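Local coordinates for protein carbohydrate kinase, pfkB family (Enterococcus faecalis, PDB 3KTN) that probably phosphorylates a sugar acid such as 2-keto-3-deoxygluconate, as a magnesium-binding kinase of the PfkB family, at residues A[130-135]-A[285-290]; A[303-308]-A[326-331]; A[71-76]-A[317-322]. One frame throughout, in Å; residues are numbered along the deposited sequence.

Contact 1: A[130-135]-A[285-290]; sequences VDMVHI and GILYGY
The phenol oxygen OH of Tyr-290 is hydrogen-bonded to OE2 of Glu-236, while carbons of the same ring meet Met-132, a residue deposited as selenomethionine. The Met-132 side chain runs straight out from strand 132-135, with chi1 (-176°) and chi2 both anti, and then bends at chi3 (-81°), which turns its methyl toward the tyrosine. Met-132 CE lies 3.3 Å from Tyr-290 CD2 and 3.4 Å from Tyr-290 CE2, meeting this bond of the ring at a slant. Distances this short for carbons suggest tight packing, though part of the shortness may be coordinate error. One atom back along the chain, Met-132 SE faces a methyl of Leu-287, 4.1 Å from its CD2. Leu-287 stands one helical turn before Tyr-290, so the bent side chain touches the same face of helix 278-291 with its selenium and its methyl. Nearest backbones are well separated, Met-132 CA and Leu-287 CA being 9.8 Å apart, and long side chains bridge the gap. Ile-196 of strand 196-198 packs against both Met-132 and Leu-287, and Trp-237 meets the Tyr-290 ring edge-to-face. Nonpolar, non-directional contacts thus join helix to sheet here, while the Glu-236 bond and the Trp-237 ring probably limit how far the tyrosine can swing from the methyl.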
loop_
_atom_site.group_PDB
_atom_site.type_symbol
_atom_site.label_atom_id
_atom_site.label_comp_id
_atom_site.label_asym_id
_atom_site.label_seq_id
_atom_site.Cartn_x
_atom_site.Cartn_y
_atom_site.Cartn_z
ATOM N N VAL A 130 0.337 35.203 -24.072
ATOM C CA VAL A 130 -0.694 35.070 -23.046
ATOM C C VAL A 130 -1.540 36.331 -22.955
ATOM O O VAL A 130 -1.086 37.415 -23.320
ATOM C CB VAL A 130 -0.076 34.796 -21.655
ATOM C CG1 VAL A 130 0.723 33.504 -21.689
ATOM C CG2 VAL A 130 0.804 35.961 -21.232
ATOM N N ASP A 131 -2.770 36.184 -22.466
ATOM C CA ASP A 131 -3.677 37.317 -22.318
ATOM C C ASP A 131 -3.750 37.748 -20.860
ATOM O O ASP A 131 -4.141 38.876 -20.550
ATOM C CB ASP A 131 -5.081 36.942 -22.779
ATOM C CG ASP A 131 -5.096 36.320 -24.149
ATOM O OD1 ASP A 131 -4.609 36.968 -25.100
ATOM O OD2 ASP A 131 -5.602 35.183 -24.277
HETATM N N MSE A 132 -3.378 36.841 -19.967
HETATM C CA MSE A 132 -3.424 37.113 -18.539
HETATM C C MSE A 132 -2.271 36.415 -17.833
HETATM O O MSE A 132 -1.863 35.325 -18.229
HETATM C CB MSE A 132 -4.757 36.618 -17.977
HETATM C CG MSE A 132 -4.990 36.911 -16.504
HETATM SE SE MSE A 132 -6.720 36.242 -15.914
HETATM C CE MSE A 132 -7.846 37.668 -16.553
ATOM N N VAL A 133 -1.739 37.047 -16.796
ATOM C CA VAL A 133 -0.643 36.461 -16.043
ATOM C C VAL A 133 -0.881 36.639 -14.550
ATOM O O VAL A 133 -1.167 37.743 -14.079
ATOM C CB VAL A 133 0.719 37.094 -16.423
ATOM C CG1 VAL A 133 0.685 38.594 -16.203
ATOM C CG2 VAL A 133 1.832 36.467 -15.600
ATOM N N HIS A 134 -0.783 35.538 -13.811
ATOM C CA HIS A 134 -0.976 35.571 -12.372
ATOM C C HIS A 134 0.371 35.491 -11.678
ATOM O O HIS A 134 1.142 34.559 -11.900
ATOM C CB HIS A 134 -1.862 34.410 -11.917
ATOM C CG HIS A 134 -2.118 34.400 -10.443
ATOM N ND1 HIS A 134 -1.164 34.017 -9.526
ATOM C CD2 HIS A 134 -3.200 34.784 -9.726
ATOM C CE1 HIS A 134 -1.644 34.169 -8.306
ATOM N NE2 HIS A 134 -2.878 34.634 -8.398
ATOM N N ILE A 135 0.649 36.480 -10.842
ATOM C CA ILE A 135 1.899 36.542 -10.106
ATOM C C ILE A 135 1.617 36.076 -8.686
ATOM O O ILE A 135 0.892 36.734 -7.942
ATOM C CB ILE A 135 2.459 37.984 -10.113
ATOM C CG1 ILE A 135 2.742 38.405 -11.562
ATOM C CG2 ILE A 135 3.726 38.064 -9.281
ATOM C CD1 ILE A 135 3.290 39.816 -11.717
ATOM N N GLY A 285 -11.927 29.699 -9.733
ATOM C CA GLY A 285 -13.323 29.877 -10.081
ATOM C C GLY A 285 -13.612 31.323 -10.452
ATOM O O GLY A 285 -14.387 31.594 -11.376
ATOM N N ILE A 286 -13.000 32.254 -9.721
ATOM C CA ILE A 286 -13.180 33.680 -9.984
ATOM C C ILE A 286 -12.596 34.014 -11.350
ATOM O O ILE A 286 -13.252 34.646 -12.175
ATOM C CB ILE A 286 -12.471 34.554 -8.916
ATOM C CG1 ILE A 286 -13.149 34.383 -7.552
ATOM C CG2 ILE A 286 -12.478 36.013 -9.348
ATOM C CD1 ILE A 286 -14.658 34.625 -7.553
ATOM N N LEU A 287 -11.359 33.586 -11.590
ATOM C CA LEU A 287 -10.713 33.843 -12.871
ATOM C C LEU A 287 -11.493 33.228 -14.022
ATOM O O LEU A 287 -11.594 33.822 -15.094
ATOM C CB LEU A 287 -9.277 33.309 -12.872
ATOM C CG LEU A 287 -8.333 34.072 -11.943
ATOM C CD1 LEU A 287 -6.897 33.604 -12.122
ATOM C CD2 LEU A 287 -8.441 35.556 -12.255
ATOM N N TYR A 288 -12.046 32.036 -13.809
ATOM C CA TYR A 288 -12.814 31.382 -14.861
ATOM C C TYR A 288 -14.049 32.206 -15.192
ATOM O O TYR A 288 -14.409 32.353 -16.361
ATOM C CB TYR A 288 -13.270 29.983 -14.444
ATOM C CG TYR A 288 -14.016 29.291 -15.559
ATOM C CD1 TYR A 288 -13.358 28.922 -16.733
ATOM C CD2 TYR A 288 -15.393 29.071 -15.478
ATOM C CE1 TYR A 288 -14.054 28.356 -17.803
ATOM C CE2 TYR A 288 -16.095 28.506 -16.539
ATOM C CZ TYR A 288 -15.420 28.153 -17.698
ATOM O OH TYR A 288 -16.112 27.601 -18.758
ATOM N N GLY A 289 -14.702 32.717 -14.152
ATOM C CA GLY A 289 -15.888 33.530 -14.344
ATOM C C GLY A 289 -15.514 34.763 -15.145
ATOM O O GLY A 289 -16.267 35.217 -16.006
ATOM N N TYR A 290 -14.330 35.294 -14.864
ATOM C CA TYR A 290 -13.835 36.472 -15.558
ATOM C C TYR A 290 -13.634 36.165 -17.039
ATOM O O TYR A 290 -14.082 36.916 -17.905
ATOM C CB TYR A 290 -12.506 36.921 -14.955
ATOM C CG TYR A 290 -12.038 38.256 -15.474
ATOM C CD1 TYR A 290 -12.599 39.440 -14.998
ATOM C CD2 TYR A 290 -11.065 38.341 -16.465
ATOM C CE1 TYR A 290 -12.203 40.676 -15.500
ATOM C CE2 TYR A 290 -10.660 39.572 -16.976
ATOM C CZ TYR A 290 -11.233 40.734 -16.490
ATOM O OH TYR A 290 -10.836 41.955 -16.987
#

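Contact 2: A[303-308]-A[326-331]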
loop_
_atom_site.group_PDB
_atom_site.type_symbol
_atom_site.label_atom_id
_atom_site.label_comp_id
_atom_site.label_asym_id
_atom_site.label_seq_id
_atom_site.Cartn_x
_atom_site.Cartn_y
_atom_site.Cartn_z
ATOM N N ALA A 303 -17.453 30.095 -7.969
ATOM C CA ALA A 303 -16.178 30.012 -7.265
ATOM C C ALA A 303 -16.278 29.484 -5.830
ATOM O O ALA A 303 -15.404 28.741 -5.379
ATOM C CB ALA A 303 -15.499 31.376 -7.273
ATOM N N THR A 304 -17.332 29.870 -5.116
ATOM C CA THR A 304 -17.518 29.422 -3.742
ATOM C C THR A 304 -17.784 27.914 -3.711
ATOM O O THR A 304 -17.232 27.199 -2.871
ATOM C CB THR A 304 -18.684 30.181 -3.054
ATOM O OG1 THR A 304 -18.473 31.593 -3.182
ATOM C CG2 THR A 304 -18.750 29.838 -1.569
ATOM N N VAL A 305 -18.615 27.431 -4.633
ATOM C CA VAL A 305 -18.904 26.005 -4.707
ATOM C C VAL A 305 -17.606 25.258 -5.038
ATOM O O VAL A 305 -17.325 24.199 -4.480
ATOM C CB VAL A 305 -19.965 25.702 -5.787
ATOM C CG1 VAL A 305 -20.101 24.194 -5.992
ATOM C CG2 VAL A 305 -21.305 26.291 -5.365
ATOM N N ASN A 306 -16.809 25.818 -5.942
ATOM C CA ASN A 306 -15.548 25.196 -6.312
ATOM C C ASN A 306 -14.648 25.121 -5.082
ATOM O O ASN A 306 -13.954 24.129 -4.867
ATOM C CB ASN A 306 -14.852 25.998 -7.416
ATOM C CG ASN A 306 -13.802 25.178 -8.146
ATOM O OD1 ASN A 306 -14.049 24.029 -8.503
ATOM N ND2 ASN A 306 -12.634 25.766 -8.381
ATOM N N GLY A 307 -14.673 26.179 -4.277
ATOM C CA GLY A 307 -13.873 26.222 -3.065
ATOM C C GLY A 307 -14.284 25.154 -2.069
ATOM O O GLY A 307 -13.432 24.544 -1.417
ATOM N N VAL A 308 -15.589 24.930 -1.940
ATOM C CA VAL A 308 -16.107 23.911 -1.028
ATOM C C VAL A 308 -15.681 22.530 -1.532
ATOM O O VAL A 308 -15.301 21.660 -0.744
ATOM C CB VAL A 308 -17.654 23.959 -0.946
ATOM C CG1 VAL A 308 -18.181 22.807 -0.078
ATOM C CG2 VAL A 308 -18.097 25.298 -0.361
ATOM N N ASN A 326 -21.241 22.843 -11.803
ATOM C CA ASN A 326 -22.616 23.149 -12.192
ATOM C C ASN A 326 -23.572 22.052 -11.742
ATOM O O ASN A 326 -24.723 22.327 -11.420
ATOM C CB ASN A 326 -22.712 23.334 -13.712
ATOM C CG ASN A 326 -22.144 24.666 -14.175
ATOM O OD1 ASN A 326 -21.842 24.847 -15.355
ATOM N ND2 ASN A 326 -22.010 25.608 -13.249
ATOM N N HIS A 327 -23.102 20.807 -11.725
ATOM C CA HIS A 327 -23.954 19.706 -11.291
ATOM C C HIS A 327 -24.257 19.863 -9.803
ATOM O O HIS A 327 -25.367 19.596 -9.350
ATOM C CB HIS A 327 -23.280 18.360 -11.563
ATOM C CG HIS A 327 -24.047 17.183 -11.042
ATOM N ND1 HIS A 327 -24.026 16.810 -9.713
ATOM C CD2 HIS A 327 -24.886 16.322 -11.663
ATOM C CE1 HIS A 327 -24.821 15.769 -9.539
ATOM N NE2 HIS A 327 -25.356 15.453 -10.707
ATOM N N VAL A 328 -23.273 20.312 -9.035
ATOM C CA VAL A 328 -23.498 20.506 -7.608
ATOM C C VAL A 328 -24.525 21.626 -7.407
ATOM O O VAL A 328 -25.413 21.520 -6.563
ATOM C CB VAL A 328 -22.185 20.865 -6.879
ATOM C CG1 VAL A 328 -22.467 21.201 -5.425
ATOM C CG2 VAL A 328 -21.217 19.696 -6.966
ATOM N N LEU A 329 -24.412 22.691 -8.195
ATOM C CA LEU A 329 -25.346 23.815 -8.092
ATOM C C LEU A 329 -26.752 23.439 -8.553
ATOM O O LEU A 329 -27.737 23.727 -7.877
ATOM C CB LEU A 329 -24.849 25.000 -8.928
ATOM C CG LEU A 329 -23.723 25.851 -8.340
ATOM C CD1 LEU A 329 -23.210 26.825 -9.387
ATOM C CD2 LEU A 329 -24.240 26.597 -7.118
ATOM N N GLU A 330 -26.833 22.783 -9.704
ATOM C CA GLU A 330 -28.109 22.386 -10.279
ATOM C C GLU A 330 -28.762 21.153 -9.670
ATOM O O GLU A 330 -29.986 21.033 -9.684
ATOM C CB GLU A 330 -27.945 22.172 -11.783
ATOM C CG GLU A 330 -27.688 23.447 -12.565
ATOM C CD GLU A 330 -27.116 23.176 -13.941
ATOM O OE1 GLU A 330 -27.588 22.224 -14.602
ATOM O OE2 GLU A 330 -26.199 23.913 -14.362
ATOM N N HIS A 331 -27.958 20.235 -9.145
ATOM C CA HIS A 331 -28.498 19.007 -8.560
ATOM C C HIS A 331 -27.854 18.705 -7.212
ATOM O O HIS A 331 -27.046 17.785 -7.084
ATOM C CB HIS A 331 -28.271 17.844 -9.525
ATOM C CG HIS A 331 -28.807 18.097 -10.899
ATOM N ND1 HIS A 331 -30.157 18.135 -11.175
ATOM C CD2 HIS A 331 -28.176 18.372 -12.064
ATOM C CE1 HIS A 331 -30.335 18.423 -12.452
ATOM N NE2 HIS A 331 -29.149 18.572 -13.013
#
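Val-305 forks from helix 296-310 with CG1 trans to its own N (chi1 172°) and CG2 trans to its carbonyl carbon, and each branch finds a different partner on helix 322-330. Leu-329 answers with chi1 at -78°, which lays CG beside its backbone N and, with chi2 extended, carries CD2 over to the valine although its CB does not point straight at the opposite helix. The result is a close methyl pair: Val-305 CG2 and Leu-329 CD2 lie 3.4 Å apart, closer than two methyls normally come, with Leu-329 CG following at 3.9 Å from Val-305 CG2. The other branch meets a second valine. Val-305 CG1 is 3.9 Å from Val-328 CG1 and 4.0 Å from Val-328 CB, the two side chains passing alongside each other in opposite directions. One branched residue thus sits against two consecutive residues of the partner helix, near the point of closest backbone approach, where Val-305 CA and Leu-329 CA are 7.6 Å apart. The faces continue through Leu-309, which touches Val-328, and Thr-301, which touches Leu-329, each one turn from Val-305. Arg-268 of strand 262-269 packs on both Val-305 and Leu-329, while Ile-98 of the second subunit packs on Val-328. This is plain aliphatic helix-to-helix packing, joining the last two helices of the ribokinase-like (PfkB) fold beside strand 262-269, with the Val-305 side chain about 14 Å from the bound magnesium ion.

Contact 3: A[71-76]-A[317-322]; sequences RKLGIS and IPLTTV
Leu-73 makes the contact with a single methyl, CD2, which touches Ile-317 and Leu-319 together. Leu-73 CD2 is 3.7 Å from Ile-317 CG2, the two side chains reaching toward each other tip to tip, and 3.9 Å from Leu-319 CD2, where the two leucine side chains lie roughly perpendicular. Ile-317 uses its short branch: the chi1 of -45° that puts CG1 beside the backbone N leaves CG2 to face the leucine. Leu-319 leaves its backbone beside the contact rather than into it, yet its extended chi2 (163°) brings CD2 up to the leucine. Ile-317 and Leu-319, two apart in an irregular segment, both rest on this methyl. Backbone turns and caps flank the contact on both sides. Behind Leu-73, the chain leaves helix 61-72 through a Schellman motif, in which Gly-74 has positive phi (98°) and its N is bonded to Arg-71 O at 2.7 Å. That turn ends the helix and sends Ile-75 off to pack on Thr-51 and Leu-53. On the other side, Thr-321 is the N-cap of helix 322-330, its OG1 accepting a bond from Gln-324 N, which probably helps hold the loop's far end. Subunits also come close: Met-22 of the second subunit packs on Leu-319, and Arg-71 and Lys-72 exchange hydrogen bonds with their counterparts in the third. Within the chain, helix 36-46 flanks the loop, with Asn-39 and Ala-42 against Ile-317 and His-46 against Leu-319, so the end of helix 61-72, helix 36-46 and the 317-322 loop meet at one corner, with strand 50-57 beyond Ile-75.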
loop_
_atom_site.group_PDB
_atom_site.type_symbol
_atom_site.label_atom_id
_atom_site.label_comp_id
_atom_site.label_asym_id
_atom_site.label_seq_id
_atom_site.Cartn_x
_atom_site.Cartn_y
_atom_site.Cartn_z
ATOM N N ARG A 71 2.472 18.567 -16.795
ATOM C CA ARG A 71 1.801 18.170 -18.034
ATOM C C ARG A 71 0.567 17.306 -17.733
ATOM O O ARG A 71 -0.501 17.518 -18.306
ATOM C CB ARG A 71 2.770 17.399 -18.937
ATOM C CG ARG A 71 3.971 18.209 -19.423
ATOM C CD ARG A 71 4.712 17.465 -20.542
ATOM N NE ARG A 71 5.231 16.169 -20.104
ATOM C CZ ARG A 71 6.445 15.979 -19.592
ATOM N NH1 ARG A 71 7.280 16.999 -19.454
ATOM N NH2 ARG A 71 6.819 14.767 -19.206
ATOM N N LYS A 72 0.721 16.336 -16.834
ATOM C CA LYS A 72 -0.383 15.461 -16.460
ATOM C C LYS A 72 -1.599 16.277 -16.036
ATOM O O LYS A 72 -2.736 15.938 -16.370
ATOM C CB LYS A 72 0.025 14.538 -15.305
ATOM C CG LYS A 72 -1.124 13.676 -14.816
ATOM C CD LYS A 72 -0.748 12.769 -13.667
ATOM C CE LYS A 72 -1.931 11.868 -13.310
ATOM N NZ LYS A 72 -1.621 10.935 -12.192
ATOM N N LEU A 73 -1.347 17.343 -15.284
ATOM C CA LEU A 73 -2.402 18.229 -14.802
ATOM C C LEU A 73 -2.997 19.080 -15.925
ATOM O O LEU A 73 -4.022 19.730 -15.735
ATOM C CB LEU A 73 -1.852 19.145 -13.705
ATOM C CG LEU A 73 -1.453 18.419 -12.421
ATOM C CD1 LEU A 73 -0.591 19.332 -11.542
ATOM C CD2 LEU A 73 -2.721 17.963 -11.696
ATOM N N GLY A 74 -2.347 19.076 -17.086
ATOM C CA GLY A 74 -2.842 19.839 -18.216
ATOM C C GLY A 74 -2.147 21.176 -18.385
ATOM O O GLY A 74 -2.542 21.982 -19.221
ATOM N N ILE A 75 -1.106 21.414 -17.592
ATOM C CA ILE A 75 -0.357 22.664 -17.656
ATOM C C ILE A 75 0.834 22.512 -18.595
ATOM O O ILE A 75 1.567 21.518 -18.528
ATOM C CB ILE A 75 0.202 23.065 -16.263
ATOM C CG1 ILE A 75 -0.918 23.091 -15.223
ATOM C CG2 ILE A 75 0.843 24.447 -16.331
ATOM C CD1 ILE A 75 -0.392 23.231 -13.803
ATOM N N SER A 76 1.027 23.491 -19.475
ATOM C CA SER A 76 2.156 23.457 -20.394
ATOM C C SER A 76 3.422 23.695 -19.580
ATOM O O SER A 76 3.446 24.551 -18.694
ATOM C CB SER A 76 2.030 24.561 -21.448
ATOM O OG SER A 76 3.225 24.654 -22.210
ATOM N N ILE A 317 -4.149 20.156 -5.159
ATOM C CA ILE A 317 -4.685 20.377 -6.497
ATOM C C ILE A 317 -6.195 20.251 -6.613
ATOM O O ILE A 317 -6.756 19.192 -6.345
ATOM C CB ILE A 317 -4.062 19.405 -7.528
ATOM C CG1 ILE A 317 -2.539 19.327 -7.348
ATOM C CG2 ILE A 317 -4.393 19.877 -8.940
ATOM C CD1 ILE A 317 -1.808 20.593 -7.701
ATOM N N PRO A 318 -6.872 21.339 -7.023
ATOM C CA PRO A 318 -8.332 21.340 -7.186
ATOM C C PRO A 318 -8.616 20.738 -8.560
ATOM O O PRO A 318 -8.494 21.421 -9.584
ATOM C CB PRO A 318 -8.702 22.830 -7.139
ATOM C CG PRO A 318 -7.476 23.504 -6.546
ATOM C CD PRO A 318 -6.340 22.706 -7.117
ATOM N N LEU A 319 -8.964 19.457 -8.578
ATOM C CA LEU A 319 -9.247 18.738 -9.815
ATOM C C LEU A 319 -10.750 18.700 -10.089
ATOM O O LEU A 319 -11.390 17.647 -9.972
ATOM C CB LEU A 319 -8.692 17.312 -9.715
ATOM C CG LEU A 319 -7.176 17.198 -9.494
ATOM C CD1 LEU A 319 -6.826 15.810 -9.006
ATOM C CD2 LEU A 319 -6.435 17.504 -10.781
ATOM N N THR A 320 -11.305 19.855 -10.450
ATOM C CA THR A 320 -12.729 19.978 -10.738
ATOM C C THR A 320 -12.971 20.451 -12.168
ATOM O O THR A 320 -12.083 21.014 -12.805
ATOM C CB THR A 320 -13.420 20.976 -9.767
ATOM O OG1 THR A 320 -12.755 22.246 -9.822
ATOM C CG2 THR A 320 -13.373 20.448 -8.341
ATOM N N THR A 321 -14.173 20.199 -12.674
ATOM C CA THR A 321 -14.534 20.617 -14.022
ATOM C C THR A 321 -15.762 21.519 -13.931
ATOM O O THR A 321 -16.468 21.516 -12.920
ATOM C CB THR A 321 -14.879 19.412 -14.914
ATOM O OG1 THR A 321 -16.064 18.779 -14.417
ATOM C CG2 THR A 321 -13.734 18.408 -14.921
ATOM N N VAL A 322 -16.011 22.289 -14.985
ATOM C CA VAL A 322 -17.158 23.193 -15.017
ATOM C C VAL A 322 -18.460 22.423 -14.846
ATOM O O VAL A 322 -19.345 22.848 -14.104
ATOM C CB VAL A 322 -17.205 23.998 -16.342
ATOM C CG1 VAL A 322 -18.437 24.909 -16.364
ATOM C CG2 VAL A 322 -15.949 24.837 -16.478
#

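In the fold
Helix 278-291 ties the three contacts together. In contact 1 it faces the sheet; elsewhere Ile-286 CD1 packs 3.4 Å from Ala-303 CB of contact 2, and Tyr-288 CZ lies 3.6 Å from Val-322 CG2 of contact 3. Contacts 2 and 3 are joined more directly by a probable hydrogen bond of 2.6 Å between Asn-306 OD1 and Thr-320 OG1. Their centres are about 17 Å apart, and both touch the second subunit. Contact 3 lies nearer the metal than contact 2 does: the Ile-317 side chain is about 8 Å from the magnesium ion, at whose site Asp-274 and Ile-276 lie, just before helix 278-291.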